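Local coordinates for disulfide oxidoreductase (Xylella fastidiosa, PDB 2REM), which probably acts as a periplasmic thiol-disulfide oxidoreductase of the DsbA family, built on a thioredoxin fold and exchanging disulfides with its substrates, at residues His42-Ser45 / Lys46-Trp50; Ala115-Tyr118 / Ala119-Val123; Gly134-Val137 / Glu138-Gln142. All coordinates share one frame; numbering follows the deposited sequence.

Contact 1: residues His42-Ser45 / Lys46-Trp50; sequences HFDS and KLQAW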
loop_
_atom_site.group_PDB
_atom_site.type_symbol
_atom_site.label_atom_id
_atom_site.label_comp_id
_atom_site.label_asym_id
_atom_site.label_seq_id
_atom_site.Cartn_x
_atom_site.Cartn_y
_atom_site.Cartn_z
ATOM N N HIS A 42 4.566 -2.483 11.305
ATOM C CA HIS A 42 5.223 -3.692 11.794
ATOM C C HIS A 42 5.472 -4.670 10.659
ATOM O O HIS A 42 6.447 -5.410 10.667
ATOM C CB HIS A 42 4.384 -4.352 12.885
ATOM C CG HIS A 42 4.288 -3.552 14.151
ATOM N ND1 HIS A 42 3.329 -3.792 15.111
ATOM C CD2 HIS A 42 5.028 -2.513 14.612
ATOM C CE1 HIS A 42 3.490 -2.948 16.115
ATOM N NE2 HIS A 42 4.509 -2.155 15.832
ATOM N N PHE A 43 4.583 -4.654 9.680
ATOM C CA PHE A 43 4.627 -5.583 8.586
ATOM C C PHE A 43 5.643 -5.172 7.546
ATOM O O PHE A 43 6.141 -6.012 6.805
ATOM C CB PHE A 43 3.247 -5.606 7.940
ATOM C CG PHE A 43 3.062 -6.639 6.867
ATOM C CD1 PHE A 43 3.643 -7.905 6.952
ATOM C CD2 PHE A 43 2.229 -6.359 5.795
ATOM C CE1 PHE A 43 3.407 -8.875 5.947
ATOM C CE2 PHE A 43 1.993 -7.306 4.807
ATOM C CZ PHE A 43 2.591 -8.560 4.895
ATOM N N ASP A 44 5.940 -3.876 7.471
ATOM C CA ASP A 44 6.603 -3.388 6.286
ATOM C C ASP A 44 7.928 -4.078 5.996
ATOM O O ASP A 44 8.193 -4.440 4.858
ATOM C CB ASP A 44 6.763 -1.877 6.288
ATOM C CG ASP A 44 7.331 -1.383 4.976
ATOM O OD1 ASP A 44 6.638 -1.472 3.908
ATOM O OD2 ASP A 44 8.490 -0.968 5.017
ATOM N N SER A 45 8.745 -4.295 7.015
ATOM C CA SER A 45 10.055 -4.902 6.777
ATOM C C SER A 45 9.913 -6.307 6.219
ATOM O O SER A 45 10.638 -6.662 5.292
ATOM C CB SER A 45 10.911 -4.907 8.038
ATOM O OG SER A 45 10.408 -5.866 8.945
ATOM N N LYS A 46 8.992 -7.097 6.786
ATOM C CA LYS A 46 8.728 -8.461 6.297
ATOM C C LYS A 46 8.192 -8.386 4.863
ATOM O O LYS A 46 8.585 -9.181 4.004
ATOM C CB LYS A 46 7.751 -9.254 7.202
ATOM C CG LYS A 46 8.400 -10.047 8.329
ATOM C CD LYS A 46 7.379 -10.880 9.144
ATOM C CE LYS A 46 8.032 -11.621 10.318
ATOM N NZ LYS A 46 8.290 -10.740 11.507
ATOM N N LEU A 47 7.315 -7.411 4.619
ATOM C CA LEU A 47 6.693 -7.258 3.318
ATOM C C LEU A 47 7.714 -6.816 2.270
ATOM O O LEU A 47 7.717 -7.311 1.146
ATOM C CB LEU A 47 5.554 -6.246 3.393
ATOM C CG LEU A 47 4.825 -5.965 2.067
ATOM C CD1 LEU A 47 4.186 -7.208 1.443
ATOM C CD2 LEU A 47 3.787 -4.935 2.319
ATOM N N GLN A 48 8.584 -5.885 2.640
ATOM C CA GLN A 48 9.569 -5.408 1.682
ATOM C C GLN A 48 10.533 -6.513 1.330
ATOM O O GLN A 48 10.895 -6.670 0.165
ATOM C CB GLN A 48 10.282 -4.136 2.161
ATOM C CG GLN A 48 9.340 -2.908 2.333
ATOM C CD GLN A 48 8.711 -2.335 1.039
ATOM O OE1 GLN A 48 7.641 -1.729 1.094
ATOM N NE2 GLN A 48 9.374 -2.504 -0.101
ATOM N N ALA A 49 10.918 -7.315 2.323
ATOM C CA ALA A 49 11.812 -8.429 2.069
ATOM C C ALA A 49 11.162 -9.414 1.100
ATOM O O ALA A 49 11.808 -9.900 0.153
ATOM C CB ALA A 49 12.192 -9.128 3.375
ATOM N N TRP A 50 9.896 -9.714 1.365
ATOM C CA TRP A 50 9.097 -10.574 0.506
ATOM C C TRP A 50 9.056 -9.998 -0.919
ATOM O O TRP A 50 9.293 -10.701 -1.883
ATOM C CB TRP A 50 7.684 -10.720 1.086
ATOM C CG TRP A 50 6.757 -11.507 0.211
ATOM C CD1 TRP A 50 6.496 -12.844 0.277
ATOM C CD2 TRP A 50 5.983 -10.999 -0.868
ATOM N NE1 TRP A 50 5.583 -13.194 -0.691
ATOM C CE2 TRP A 50 5.256 -12.078 -1.408
ATOM C CE3 TRP A 50 5.824 -9.722 -1.431
ATOM C CZ2 TRP A 50 4.401 -11.925 -2.502
ATOM C CZ3 TRP A 50 4.975 -9.573 -2.503
ATOM C CH2 TRP A 50 4.281 -10.676 -3.031
HETATM O O HOH W 1 8.031 -6.995 9.442
#
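Phe43 and Leu47 face each other one turn apart on helix 38-52, the helix of the beta-alpha-beta unit formed with the parallel strands 27-33 and 58-64 in the thioredoxin fold. Leu47 lies over one face of the Phe43 ring: its CB stands 3.9 Å from the ring centroid, only 9° off the normal, a CH-pi contact. Its branches reach farther along the same ring, CD2 lying 3.9 Å from Phe43 CE2. Both side chains leave the helix with CG opposite the backbone N (chi1 -174° for Phe43 and 179° for Leu47), which turns the ring and the isobutyl group together toward the sheet, where both touch Glu31. The ring of Phe43 also stacks on Phe172 of helix 172-190, and its side chain lies near, without touching, the CxxC pair Cys37 and Cys40, the predicted redox centre.

Three successive i to i+4 backbone bonds run through the same turns, from Leu47 N to Phe43 O, from Gln48 N to Asp44 O (2.7 Å) and from Ala49 N to Ser45 O. The Asp44 side chain, buried against His91, Thr92 and Phe95 of helix 87-101, meets the aliphatic part of Gln48, with Asp44 OD2 3.4 Å from Gln48 CG. On the exposed side a water is inserted where the direct bond from Lys46 N to His42 O would be, these two atoms standing 4.9 Å apart: it donates to His42 O at 2.6 Å and accepts from Lys46 N at 2.8 Å.

Contact 2: residues Ala115-Tyr118 / Ala119-Val123; sequences AVFY and AGYGV
Tyr121 follows Phe117 and Tyr118 where helix 111-119 ends in a Schellman motif, with Gly122 as the C-prime residue. From the backbone outward, Tyr121 CB lies 3.5 Å from Tyr118 O, CD2 passes Phe117 O, and CE2 reaches Phe117 CZ at 3.8 Å. With CG opposite its own carbonyl carbon (chi1 -62°), the phenol ring lies back along the last turn, beside Phe117. The two rings meet obliquely, their planes at 44° and their centroids 5.5 Å apart, while the Tyr121 side chain also touches Ala93 of helix 87-101.

Tyr118 O is gripped twice. Tyr121 N donates to it at 2.7 Å and Val123 N at 3.3 Å, the two arriving from opposite faces of the carbonyl plane, each well out of it. The longer bond is the 6→1 link of the Schellman motif; its inner partner runs from Gly122 N to Ala119 O. Gly122 turns the chain with a positive phi of 80°, a conformation that favours glycine.

Beyond the turn the chain comes back against the helix, bringing Val123 CB within 4.1 Å of Tyr118 CB, an apolar contact of the kind that often accompanies a Schellman motif. Tyr118 itself is buried among helices, touching Ala77 and Ala81 of helix 71-83 and Ser90 and Met94 of helix 87-101, and its ring lies nearly parallel to that of Phe128 in helix 125-132. A water ties the two ends of the segment pair together, donating to Ala115 O at 2.6 Å and to Val123 O at 2.8 Å.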
loop_
_atom_site.group_PDB
_atom_site.type_symbol
_atom_site.label_atom_id
_atom_site.label_comp_id
_atom_site.label_asym_id
_atom_site.label_seq_id
_atom_site.Cartn_x
_atom_site.Cartn_y
_atom_site.Cartn_z
ATOM N N ALA A 115 5.587 18.657 5.012
ATOM C CA ALA A 115 6.647 19.280 4.219
ATOM C C ALA A 115 7.957 19.258 4.992
ATOM O O ALA A 115 9.019 19.040 4.400
ATOM C CB ALA A 115 6.274 20.694 3.785
ATOM N N VAL A 116 7.896 19.463 6.313
ATOM C CA VAL A 116 9.113 19.459 7.126
ATOM C C VAL A 116 9.717 18.069 7.056
ATOM O O VAL A 116 10.904 17.938 6.846
ATOM C CB VAL A 116 8.862 19.911 8.597
ATOM C CG1 VAL A 116 10.070 19.643 9.474
ATOM C CG2 VAL A 116 8.514 21.393 8.628
ATOM N N PHE A 117 8.881 17.043 7.175
ATOM C CA PHE A 117 9.342 15.671 7.099
ATOM C C PHE A 117 10.075 15.409 5.774
ATOM O O PHE A 117 11.230 14.937 5.761
ATOM C CB PHE A 117 8.179 14.686 7.285
ATOM C CG PHE A 117 8.587 13.263 7.128
ATOM C CD1 PHE A 117 9.157 12.577 8.202
ATOM C CD2 PHE A 117 8.498 12.634 5.895
ATOM C CE1 PHE A 117 9.573 11.268 8.070
ATOM C CE2 PHE A 117 8.930 11.297 5.747
ATOM C CZ PHE A 117 9.450 10.620 6.846
ATOM N N TYR A 118 9.403 15.724 4.662
ATOM C CA TYR A 118 9.959 15.445 3.355
ATOM C C TYR A 118 11.125 16.366 3.001
ATOM O O TYR A 118 11.975 16.004 2.176
ATOM C CB TYR A 118 8.840 15.442 2.297
ATOM C CG TYR A 118 7.966 14.228 2.507
ATOM C CD1 TYR A 118 8.453 12.949 2.214
ATOM C CD2 TYR A 118 6.676 14.347 3.016
ATOM C CE1 TYR A 118 7.674 11.807 2.417
ATOM C CE2 TYR A 118 5.858 13.203 3.225
ATOM C CZ TYR A 118 6.379 11.946 2.925
ATOM O OH TYR A 118 5.600 10.835 3.096
ATOM N N ALA A 119 11.192 17.531 3.654
ATOM C CA ALA A 119 12.360 18.402 3.527
ATOM C C ALA A 119 13.641 17.627 3.862
ATOM O O ALA A 119 14.711 17.921 3.337
ATOM C CB ALA A 119 12.238 19.627 4.413
ATOM N N GLY A 120 13.521 16.623 4.728
ATOM C CA GLY A 120 14.652 15.808 5.110
ATOM C C GLY A 120 15.121 14.938 3.959
ATOM O O GLY A 120 16.259 14.478 3.960
ATOM N N TYR A 121 14.233 14.712 2.990
ATOM C CA TYR A 121 14.552 13.904 1.800
ATOM C C TYR A 121 14.815 14.766 0.552
ATOM O O TYR A 121 14.745 14.274 -0.581
ATOM C CB TYR A 121 13.466 12.845 1.562
ATOM C CG TYR A 121 13.427 11.921 2.729
ATOM C CD1 TYR A 121 14.317 10.840 2.812
ATOM C CD2 TYR A 121 12.596 12.191 3.829
ATOM C CE1 TYR A 121 14.332 10.012 3.934
ATOM C CE2 TYR A 121 12.608 11.371 4.941
ATOM C CZ TYR A 121 13.473 10.293 4.986
ATOM O OH TYR A 121 13.504 9.511 6.094
ATOM N N GLY A 122 15.161 16.031 0.777
ATOM C CA GLY A 122 15.553 16.920 -0.317
ATOM C C GLY A 122 14.379 17.498 -1.100
ATOM O O GLY A 122 14.576 18.087 -2.165
ATOM N N VAL A 123 13.176 17.362 -0.566
ATOM C CA VAL A 123 11.998 17.968 -1.203
ATOM C C VAL A 123 11.794 19.382 -0.710
ATOM O O VAL A 123 11.615 19.627 0.496
ATOM C CB VAL A 123 10.696 17.168 -0.961
ATOM C CG1 VAL A 123 9.522 17.792 -1.741
ATOM C CG2 VAL A 123 10.905 15.712 -1.362
HETATM O O HOH W 2 9.152 19.260 1.785
#

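Contact 3: residues Gly134-Val137 / Glu138-Gln142; sequences GPEV and EKRFQ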
loop_
_atom_site.group_PDB
_atom_site.type_symbol
_atom_site.label_atom_id
_atom_site.label_comp_id
_atom_site.label_asym_id
_atom_site.label_seq_id
_atom_site.Cartn_x
_atom_site.Cartn_y
_atom_site.Cartn_z
ATOM N N GLY A 134 -1.858 18.911 -5.315
ATOM C CA GLY A 134 -1.928 19.009 -6.772
ATOM C C GLY A 134 -2.742 17.942 -7.461
ATOM O O GLY A 134 -3.174 16.979 -6.833
ATOM N N PRO A 135 -2.982 18.130 -8.767
ATOM C CA PRO A 135 -3.813 17.233 -9.562
ATOM C C PRO A 135 -3.301 15.799 -9.706
ATOM O O PRO A 135 -4.119 14.872 -9.738
ATOM C CB PRO A 135 -3.907 17.946 -10.922
ATOM C CG PRO A 135 -2.757 18.812 -10.975
ATOM C CD PRO A 135 -2.508 19.277 -9.564
ATOM N N GLU A 136 -1.982 15.592 -9.765
ATOM C CA GLU A 136 -1.474 14.225 -9.933
ATOM C C GLU A 136 -1.781 13.418 -8.692
ATOM O O GLU A 136 -2.272 12.292 -8.767
ATOM C CB GLU A 136 0.032 14.187 -10.232
ATOM C CG GLU A 136 0.574 12.758 -10.481
ATOM C CD GLU A 136 -0.226 11.971 -11.525
ATOM O OE1 GLU A 136 -0.788 12.579 -12.468
ATOM O OE2 GLU A 136 -0.282 10.729 -11.401
ATOM N N VAL A 137 -1.502 14.011 -7.541
ATOM C CA VAL A 137 -1.805 13.365 -6.277
ATOM C C VAL A 137 -3.302 13.117 -6.092
ATOM O O VAL A 137 -3.703 12.036 -5.652
ATOM C CB VAL A 137 -1.196 14.158 -5.112
ATOM C CG1 VAL A 137 -1.859 13.766 -3.771
ATOM C CG2 VAL A 137 0.298 13.889 -5.096
ATOM N N GLU A 138 -4.121 14.103 -6.450
ATOM C CA GLU A 138 -5.565 13.958 -6.302
ATOM C C GLU A 138 -6.048 12.806 -7.192
ATOM O O GLU A 138 -6.846 11.963 -6.757
ATOM C CB GLU A 138 -6.268 15.266 -6.660
ATOM C CG GLU A 138 -7.774 15.176 -6.760
ATOM C CD GLU A 138 -8.487 14.944 -5.414
ATOM O OE1 GLU A 138 -7.841 15.095 -4.353
ATOM O OE2 GLU A 138 -9.712 14.627 -5.438
ATOM N N LYS A 139 -5.537 12.762 -8.425
ATOM C CA LYS A 139 -5.806 11.620 -9.310
ATOM C C LYS A 139 -5.461 10.261 -8.685
ATOM O O LYS A 139 -6.298 9.348 -8.656
ATOM C CB LYS A 139 -5.110 11.800 -10.658
ATOM C CG LYS A 139 -5.349 10.662 -11.607
ATOM C CD LYS A 139 -4.562 10.863 -12.872
ATOM C CE LYS A 139 -4.707 9.637 -13.760
ATOM N NZ LYS A 139 -4.164 9.973 -15.083
ATOM N N ARG A 140 -4.232 10.131 -8.184
ATOM C CA ARG A 140 -3.776 8.910 -7.526
ATOM C C ARG A 140 -4.580 8.622 -6.256
ATOM O O ARG A 140 -4.881 7.459 -5.937
ATOM C CB ARG A 140 -2.288 9.045 -7.155
ATOM C CG ARG A 140 -1.438 9.202 -8.389
ATOM C CD ARG A 140 0.008 9.203 -8.049
ATOM N NE ARG A 140 0.779 9.380 -9.258
ATOM C CZ ARG A 140 2.023 8.964 -9.432
ATOM N NH1 ARG A 140 2.654 8.324 -8.470
ATOM N NH2 ARG A 140 2.617 9.195 -10.593
ATOM N N PHE A 141 -4.918 9.691 -5.535
ATOM C CA PHE A 141 -5.741 9.569 -4.330
ATOM C C PHE A 141 -7.133 9.017 -4.666
ATOM O O PHE A 141 -7.632 8.087 -4.013
ATOM C CB PHE A 141 -5.832 10.945 -3.645
ATOM C CG PHE A 141 -6.668 10.964 -2.399
ATOM C CD1 PHE A 141 -6.068 10.870 -1.147
ATOM C CD2 PHE A 141 -8.059 11.120 -2.483
ATOM C CE1 PHE A 141 -6.859 10.910 0.013
ATOM C CE2 PHE A 141 -8.851 11.198 -1.336
ATOM C CZ PHE A 141 -8.251 11.085 -0.087
ATOM N N GLN A 142 -7.753 9.556 -5.704
ATOM C CA GLN A 142 -9.023 9.015 -6.161
ATOM C C GLN A 142 -8.892 7.572 -6.665
ATOM O O GLN A 142 -9.764 6.748 -6.419
ATOM C CB GLN A 142 -9.655 9.916 -7.209
ATOM C CG GLN A 142 -10.108 11.264 -6.650
ATOM C CD GLN A 142 -11.021 11.119 -5.450
ATOM O OE1 GLN A 142 -11.757 10.125 -5.323
ATOM N NE2 GLN A 142 -10.979 12.102 -4.552
#
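Glu136 and Arg140 form a salt bridge one turn apart on helix 135-151. Arg140 NE donates to Glu136 OE2 at 2.7 Å in an almost straight bond (175°); the carboxylate oxygen uses its anti lone pair and lies at the guanidinium edge, within the guanidinium plane. A weak second bond comes from Arg140 NH2 to the same oxygen, 3.4 Å away. The carboxylate and guanidinium planes stand perpendicular. The glutamate chain bends at its second torsion (51°), while the arginine runs extended from CG to NE, and together they bring the NE edge of the guanidinium to OE2.

A second polar pair lies on another side of the helix. Gln142 NE2 donates to Glu138 OE2 at 3.0 Å from above the carboxylate plane, while Glu138 OE1 forms a salt bridge with Arg76 of helix 71-83. That arginine also makes a cation-pi contact with Phe141, joining the two helices.

Backbone bonds start at the loop: Glu138 N donates to Gly134 O, Lys139 N to Pro135 O, Arg140 N to Glu136 O and Phe141 N to Val137 O, the last at 2.6 Å. Gly134 at the N-cap and Pro135 in the first turn, where its missing N-H costs no helix bond, open the helix, and Glu136 and Arg140 add the i to i+4 acid-base pair common on helix surfaces.

Overall arrangement
The three contacts follow one another along the chain without touching. Contact 1 belongs to the thioredoxin beta-alpha-beta unit, on helix 38-52, at whose start lies the CxxC pair Cys37 and Cys40, the predicted redox centre, whose disulfide is not formed here. Contacts 2 and 3 lie among the helices inserted between strands 58-64 and 158-161, with centres about 20 Å apart and nearest atoms about 10 Å. Contact 1 is about 24 Å from contact 2 and about 26 Å from contact 3, centre to centre, with contact 3 across the chain's centre. Helix 87-101 meets contacts 1 and 2, and helix 71-83 meets contacts 2 and 3.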